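Side-chain contacts in L-lactate dehydrogenase (Trichomonas vaginalis, PDB 4UUL), which probably interconverts a 2-hydroxy acid, lactate or malate, and its 2-oxo acid with NAD(H) as the coenzyme: residues Leu170-Val174 with Lys175-Asp179; Thr50-Thr53 with Met54-Asp58. The protein carries 1 engineered substitution. All coordinates share one frame; numbering follows the deposited sequence. Where two conformers were deposited one is given.

Interaction 1. Residues Leu170-Val174 with Lys175-Asp179; sequences LGVDV and KDVHD
A single 3-10 turn joins helix 156-170 to strand 177-183, and around it Val172 and Asp173 come to lie against Asp176 and Val177; two consecutive bonds close the turn. Asp176 N donates to Asp173 O at 3.0 Å, and Val177 N to Val174 O at 3.1 Å. Both donors stand well above the plane of the carbonyl they reach, the second with a C=O...N angle of 122°, consistent with a tight i to i+3 turn. The apolar side of the bend is formed by two valines whose side chains meet at about a right angle, Val172 CG2 lying 3.7 Å from Val177 CG2. Val177 places CG1 anti to its backbone N (chi1 180°), which leaves CG2 as the branch facing Val172; Leu170 CD1 adds a looser contact with the same methyl at 4.4 Å. On the polar side, in the conformer given, Asp173 runs alongside Lys175, with Asp173 OD2 3.8 Å from Lys175 CE. The lysine chain is extended until its last torsion bends it, and Lys175 NZ then forms a salt bridge of 2.9 Å with OD2 of Asp176, on the syn side of the carboxylate though 30° out of its plane. Helix 156-170 covers Val174 and Val177 through Ala167. With Gly171 closing that helix in a Schellman motif, the whole is a helix-to-strand connection through a 3-10 turn in the C-terminal domain.

Interaction 2. Residues Thr50-Thr53 with Met54-Asp58; sequences TALT and MELED
Thr50 and Met54, one helical turn apart on helix 46-57, set their side chains at a slant to each other, with Thr50 CG2 approaching Met54 SD at 4.2 Å. The methionine chain passes close to the backbone on its way, Met54 CG lying 3.3 Å from Thr50 O. That oxygen also accepts Met54 N at 2.9 Å. Thr53 holds OG1 between its backbone N and carbonyl carbon (chi1 66°), which folds the hydroxyl back along the helix until Thr53 OG1 lies 2.9 Å from Thr50 O; the same side chain packs on Leu39, Phe67 and Ala69 of the sheet. Leu52 and Leu56 make a second oblique pair, in which, in the conformer given, Leu52 CD1 is 3.9 Å from Leu56 CG. Leu52 carries CG opposite its backbone N (chi1 158°), and in this conformer that directs CD1 forward along the helix to Leu56. Leu56 goes on to meet Leu37 and Leu39 of strand 35-40, while Leu52 reaches Ser21 and His22 of helix 15-25. Glu57 is laid along the preceding turn much as Met54 is, its CG 3.2 Å from Thr53 O, the acceptor of Glu57 N in a nearly straight bond (N-H...O 170°). Its carboxylate continues outward to a salt bridge with Arg228 of the second subunit. Glu55, on another side of the helix, divides its carboxylate between Tyr18 within the chain and the second subunit, where Ser243 and Ala241 bond to OE1. One side of the helix thus packs on the parallel sheet and another enters the dimer interface, as befits the crossover helix of a Rossmann-type beta-alpha-beta unit.

In the fold
From the N terminus, interaction 2 comes first, inside the NAD-binding domain, on the helix that carries the chain from strand 35-40 across to strand 64-70. It is complete long before interaction 1 begins, at the exit of helix 156-170 in the C-terminal domain. Neither encloses the other and neither closes a long loop: each lies within one continuous stretch of chain, between adjoining segments. The centres of interactions 1 and 2 lie about 39 Å apart. Interaction 2 bears on the parallel sheet and the second subunit, whereas interaction 1 leads into the antiparallel sheet, where Asp176 and His178 pair with strand 198-201.

Interaction 1. Residues Leu170-Val174 with Lys175-Asp179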
ATOM      1  N   LEU B 170      -8.625  26.267   6.607  1.00 28.77           N
ATOM      2  CA  LEU B 170      -9.992  26.660   6.936  1.00 29.36           C
ATOM      3  C   LEU B 170     -10.595  25.950   8.155  1.00 31.92           C
ATOM      4  O   LEU B 170     -11.688  26.296   8.579  1.00 32.99           O
ATOM      5  CB  LEU B 170     -10.875  26.362   5.726  1.00 27.95           C
ATOM      6  CG  LEU B 170     -10.600  27.175   4.443  1.00 30.73           C
ATOM      7  CD1 LEU B 170     -11.269  26.477   3.267  1.00 33.44           C
ATOM      8  CD2 LEU B 170     -11.082  28.615   4.563  1.00 34.60           C
ATOM      9  N   GLY B 171      -9.915  24.937   8.672  1.00 30.58           N
ATOM     10  CA  GLY B 171     -10.398  24.173   9.808  1.00 31.35           C
ATOM     11  C   GLY B 171     -11.645  23.361   9.496  1.00 33.52           C
ATOM     12  O   GLY B 171     -12.567  23.262  10.301  1.00 37.43           O
ATOM     13  N   VAL B 172     -11.665  22.754   8.317  1.00 30.14           N
ATOM     14  CA  VAL B 172     -12.738  21.844   7.914  1.00 29.42           C
ATOM     15  C   VAL B 172     -12.102  20.543   7.428  1.00 29.90           C
ATOM     16  O   VAL B 172     -10.889  20.479   7.290  1.00 31.33           O
ATOM     17  CB  VAL B 172     -13.662  22.472   6.839  1.00 29.26           C
ATOM     18  CG1 VAL B 172     -14.319  23.763   7.391  1.00 31.17           C
ATOM     19  CG2 VAL B 172     -12.914  22.736   5.515  1.00 28.65           C
ATOM     20  N   ASP B 173     -12.942  19.536   7.175  0.90 30.16           N
ATOM     21  CA  ASP B 173     -12.530  18.271   6.571  0.90 32.77           C
ATOM     22  C   ASP B 173     -12.357  18.455   5.078  0.90 27.21           C
ATOM     23  O   ASP B 173     -12.963  19.347   4.471  0.90 25.84           O
ATOM     24  CB  ASP B 173     -13.613  17.215   6.773  0.90 40.71           C
ATOM     25  CG  ASP B 173     -13.682  16.703   8.193  0.90 49.18           C
ATOM     26  OD1 ASP B 173     -12.987  17.247   9.078  0.90 48.46           O
ATOM     27  OD2 ASP B 173     -14.442  15.744   8.405  0.90 56.29           O
ATOM     28  N   VAL B 174     -11.535  17.631   4.443  1.00 26.34           N
ATOM     29  CA  VAL B 174     -11.399  17.720   2.988  1.00 24.89           C
ATOM     30  C   VAL B 174     -12.719  17.532   2.249  1.00 23.45           C
ATOM     31  O   VAL B 174     -12.937  18.166   1.220  1.00 23.32           O
ATOM     32  CB  VAL B 174     -10.313  16.759   2.392  1.00 27.57           C
ATOM     33  CG1 VAL B 174      -8.910  17.173   2.834  1.00 28.52           C
ATOM     34  CG2 VAL B 174     -10.576  15.322   2.731  1.00 31.34           C
ATOM     35  N   LYS B 175     -13.630  16.724   2.773  1.00 23.73           N
ATOM     36  CA  LYS B 175     -14.916  16.539   2.108  1.00 26.66           C
ATOM     37  C   LYS B 175     -15.765  17.806   2.032  1.00 25.93           C
ATOM     38  O   LYS B 175     -16.716  17.857   1.239  1.00 27.71           O
ATOM     39  CB  LYS B 175     -15.744  15.481   2.811  1.00 31.46           C
ATOM     40  CG  LYS B 175     -16.192  15.910   4.195  1.00 33.54           C
ATOM     41  CD  LYS B 175     -17.169  14.916   4.775  1.00 36.79           C
ATOM     42  CE  LYS B 175     -17.566  15.272   6.223  1.00 41.27           C
ATOM     43  NZ  LYS B 175     -18.262  16.559   6.406  1.00 45.05           N
ATOM     44  N   ASP B 176     -15.435  18.808   2.846  1.00 23.97           N
ATOM     45  CA  ASP B 176     -16.213  20.040   2.876  1.00 25.11           C
ATOM     46  C   ASP B 176     -15.619  21.156   2.043  1.00 24.49           C
ATOM     47  O   ASP B 176     -16.093  22.273   2.118  1.00 27.27           O
ATOM     48  CB  ASP B 176     -16.401  20.477   4.317  1.00 30.12           C
ATOM     49  CG  ASP B 176     -17.398  19.586   5.036  1.00 37.86           C
ATOM     50  OD1 ASP B 176     -18.455  19.268   4.413  1.00 39.24           O
ATOM     51  OD2 ASP B 176     -17.114  19.176   6.172  1.00 41.62           O
ATOM     52  N   VAL B 177     -14.586  20.847   1.258  1.00 23.18           N
ATOM     53  CA  VAL B 177     -13.987  21.796   0.313  1.00 21.37           C
ATOM     54  C   VAL B 177     -14.305  21.229  -1.055  1.00 20.18           C
ATOM     55  O   VAL B 177     -14.354  20.023  -1.212  1.00 21.08           O
ATOM     56  CB  VAL B 177     -12.485  21.924   0.523  1.00 20.98           C
ATOM     57  CG1 VAL B 177     -11.864  22.906  -0.462  1.00 22.78           C
ATOM     58  CG2 VAL B 177     -12.189  22.341   1.956  1.00 23.74           C
ATOM     59  N   HIS B 178     -14.532  22.108  -2.023  1.00 19.49           N
ATOM     60  CA  HIS B 178     -14.998  21.723  -3.347  1.00 19.86           C
ATOM     61  C   HIS B 178     -14.332  22.559  -4.419  1.00 18.65           C
ATOM     62  O   HIS B 178     -14.116  23.744  -4.230  1.00 20.04           O
ATOM     63  CB  HIS B 178     -16.516  21.944  -3.432  1.00 23.48           C
ATOM     64  CG  HIS B 178     -17.268  21.232  -2.364  1.00 27.02           C
ATOM     65  ND1 HIS B 178     -17.630  19.904  -2.460  1.00 28.63           N
ATOM     66  CD2 HIS B 178     -17.692  21.654  -1.154  1.00 28.51           C
ATOM     67  CE1 HIS B 178     -18.265  19.546  -1.352  1.00 29.63           C
ATOM     68  NE2 HIS B 178     -18.312  20.591  -0.544  1.00 29.74           N
ATOM     69  N   ASP B 179     -14.065  21.922  -5.542  1.00 17.40           N
ATOM     70  CA  ASP B 179     -13.693  22.605  -6.787  1.00 17.12           C
ATOM     71  C   ASP B 179     -12.357  23.316  -6.746  1.00 15.71           C
ATOM     72  O   ASP B 179     -12.174  24.332  -7.424  1.00 17.00           O
ATOM     73  CB  ASP B 179     -14.808  23.546  -7.251  1.00 19.58           C
ATOM     74  CG  ASP B 179     -16.068  22.812  -7.580  1.00 22.18           C
ATOM     75  OD1 ASP B 179     -16.008  21.658  -8.048  1.00 24.24           O
ATOM     76  OD2 ASP B 179     -17.141  23.389  -7.343  1.00 25.73           O
TER

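Interaction 2. Residues Thr50-Thr53 with Met54-Asp58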
ATOM      1  N   THR B  50      12.473  -9.467  -8.492  1.00 19.48           N
ATOM      2  CA  THR B  50      12.200 -10.804  -8.023  1.00 21.49           C
ATOM      3  C   THR B  50      11.699 -10.749  -6.570  1.00 20.31           C
ATOM      4  O   THR B  50      10.729 -11.435  -6.214  1.00 20.86           O
ATOM      5  CB  THR B  50      13.409 -11.699  -8.168  1.00 23.15           C
ATOM      6  OG1 THR B  50      13.702 -11.840  -9.563  1.00 26.70           O
ATOM      7  CG2 THR B  50      13.143 -13.081  -7.571  1.00 26.93           C
ATOM      8  N   ALA B  51      12.351  -9.938  -5.734  1.00 19.96           N
ATOM      9  CA  ALA B  51      11.889  -9.769  -4.362  1.00 20.59           C
ATOM     10  C   ALA B  51      10.443  -9.281  -4.312  1.00 18.24           C
ATOM     11  O   ALA B  51       9.661  -9.747  -3.488  1.00 18.56           O
ATOM     12  CB  ALA B  51      12.781  -8.813  -3.590  1.00 23.84           C
ATOM     13  N   LEU B  52      10.085  -8.321  -5.156  0.85 18.78           N
ATOM     14  CA  LEU B  52       8.698  -7.826  -5.224  0.85 17.76           C
ATOM     15  C   LEU B  52       7.752  -8.978  -5.535  0.85 16.90           C
ATOM     16  O   LEU B  52       6.741  -9.149  -4.890  0.85 17.71           O
ATOM     17  CB  LEU B  52       8.532  -6.667  -6.234  0.85 19.11           C
ATOM     18  CG  LEU B  52       7.085  -6.481  -6.750  0.85 19.37           C
ATOM     19  CD1 LEU B  52       6.228  -6.066  -5.629  0.85 21.76           C
ATOM     20  CD2 LEU B  52       7.069  -5.403  -7.834  0.85 22.25           C
ATOM     21  N   THR B  53       8.075  -9.760  -6.561  1.00 17.27           N
ATOM     22  CA  THR B  53       7.163 -10.820  -6.944  1.00 18.35           C
ATOM     23  C   THR B  53       7.032 -11.867  -5.856  1.00 17.40           C
ATOM     24  O   THR B  53       5.957 -12.455  -5.684  1.00 16.15           O
ATOM     25  CB  THR B  53       7.473 -11.457  -8.292  1.00 19.78           C
ATOM     26  OG1 THR B  53       8.711 -12.140  -8.239  1.00 21.54           O
ATOM     27  CG2 THR B  53       7.498 -10.396  -9.387  1.00 21.60           C
ATOM     28  N   MET B  54       8.102 -12.101  -5.105  1.00 17.06           N
ATOM     29  CA  MET B  54       8.011 -13.069  -4.015  1.00 17.02           C
ATOM     30  C   MET B  54       7.024 -12.549  -2.952  1.00 15.98           C
ATOM     31  O   MET B  54       6.251 -13.337  -2.362  1.00 16.75           O
ATOM     32  CB  MET B  54       9.366 -13.228  -3.417  1.00 18.44           C
ATOM     33  CG  MET B  54      10.312 -14.055  -4.243  1.00 20.52           C
ATOM     34  SD  MET B  54      12.043 -13.998  -3.640  1.00 28.57           S
ATOM     35  CE  MET B  54      12.025 -15.264  -2.400  1.00 32.22           C
ATOM     36  N   GLU B  55       7.055 -11.257  -2.642  1.00 15.17           N
ATOM     37  CA  GLU B  55       6.079 -10.707  -1.711  1.00 15.17           C
ATOM     38  C   GLU B  55       4.685 -10.728  -2.252  1.00 15.15           C
ATOM     39  O   GLU B  55       3.739 -11.039  -1.484  1.00 15.37           O
ATOM     40  CB  GLU B  55       6.462  -9.334  -1.188  1.00 17.37           C
ATOM     41  CG  GLU B  55       7.630  -9.397  -0.234  1.00 17.73           C
ATOM     42  CD  GLU B  55       7.706  -8.158   0.608  1.00 17.19           C
ATOM     43  OE1 GLU B  55       6.852  -7.993   1.521  1.00 16.94           O
ATOM     44  OE2 GLU B  55       8.583  -7.296   0.338  1.00 18.12           O
ATOM     45  N   LEU B  56       4.517 -10.465  -3.544  1.00 14.04           N
ATOM     46  CA  LEU B  56       3.178 -10.596  -4.119  1.00 14.96           C
ATOM     47  C   LEU B  56       2.656 -12.009  -3.935  1.00 15.25           C
ATOM     48  O   LEU B  56       1.521 -12.212  -3.501  1.00 15.12           O
ATOM     49  CB  LEU B  56       3.175 -10.231  -5.591  1.00 14.94           C
ATOM     50  CG  LEU B  56       3.455  -8.799  -5.984  1.00 15.04           C
ATOM     51  CD1 LEU B  56       3.575  -8.692  -7.512  1.00 16.96           C
ATOM     52  CD2 LEU B  56       2.325  -7.894  -5.534  1.00 15.66           C
ATOM     53  N   GLU B  57       3.500 -12.996  -4.259  1.00 14.79           N
ATOM     54  CA  GLU B  57       3.138 -14.398  -4.044  1.00 16.71           C
ATOM     55  C   GLU B  57       2.706 -14.673  -2.615  1.00 15.68           C
ATOM     56  O   GLU B  57       1.688 -15.331  -2.374  1.00 16.56           O
ATOM     57  CB  GLU B  57       4.315 -15.302  -4.444  1.00 18.60           C
ATOM     58  CG  GLU B  57       4.534 -15.316  -5.914  1.00 20.54           C
ATOM     59  CD  GLU B  57       5.801 -16.054  -6.354  1.00 24.96           C
ATOM     60  OE1 GLU B  57       6.683 -16.298  -5.519  1.00 27.08           O
ATOM     61  OE2 GLU B  57       5.869 -16.448  -7.537  1.00 25.89           O
ATOM     62  N   ASP B  58       3.477 -14.142  -1.685  1.00 15.57           N
ATOM     63  CA  ASP B  58       3.296 -14.401  -0.268  1.00 16.16           C
ATOM     64  C   ASP B  58       2.100 -13.652   0.352  1.00 15.90           C
ATOM     65  O   ASP B  58       1.807 -13.815   1.555  1.00 15.89           O
ATOM     66  CB  ASP B  58       4.543 -13.955   0.496  1.00 17.18           C
ATOM     67  CG  ASP B  58       5.723 -14.874   0.278  1.00 19.63           C
ATOM     68  OD1 ASP B  58       5.556 -15.920  -0.412  1.00 19.15           O
ATOM     69  OD2 ASP B  58       6.809 -14.600   0.848  1.00 21.06           O
TER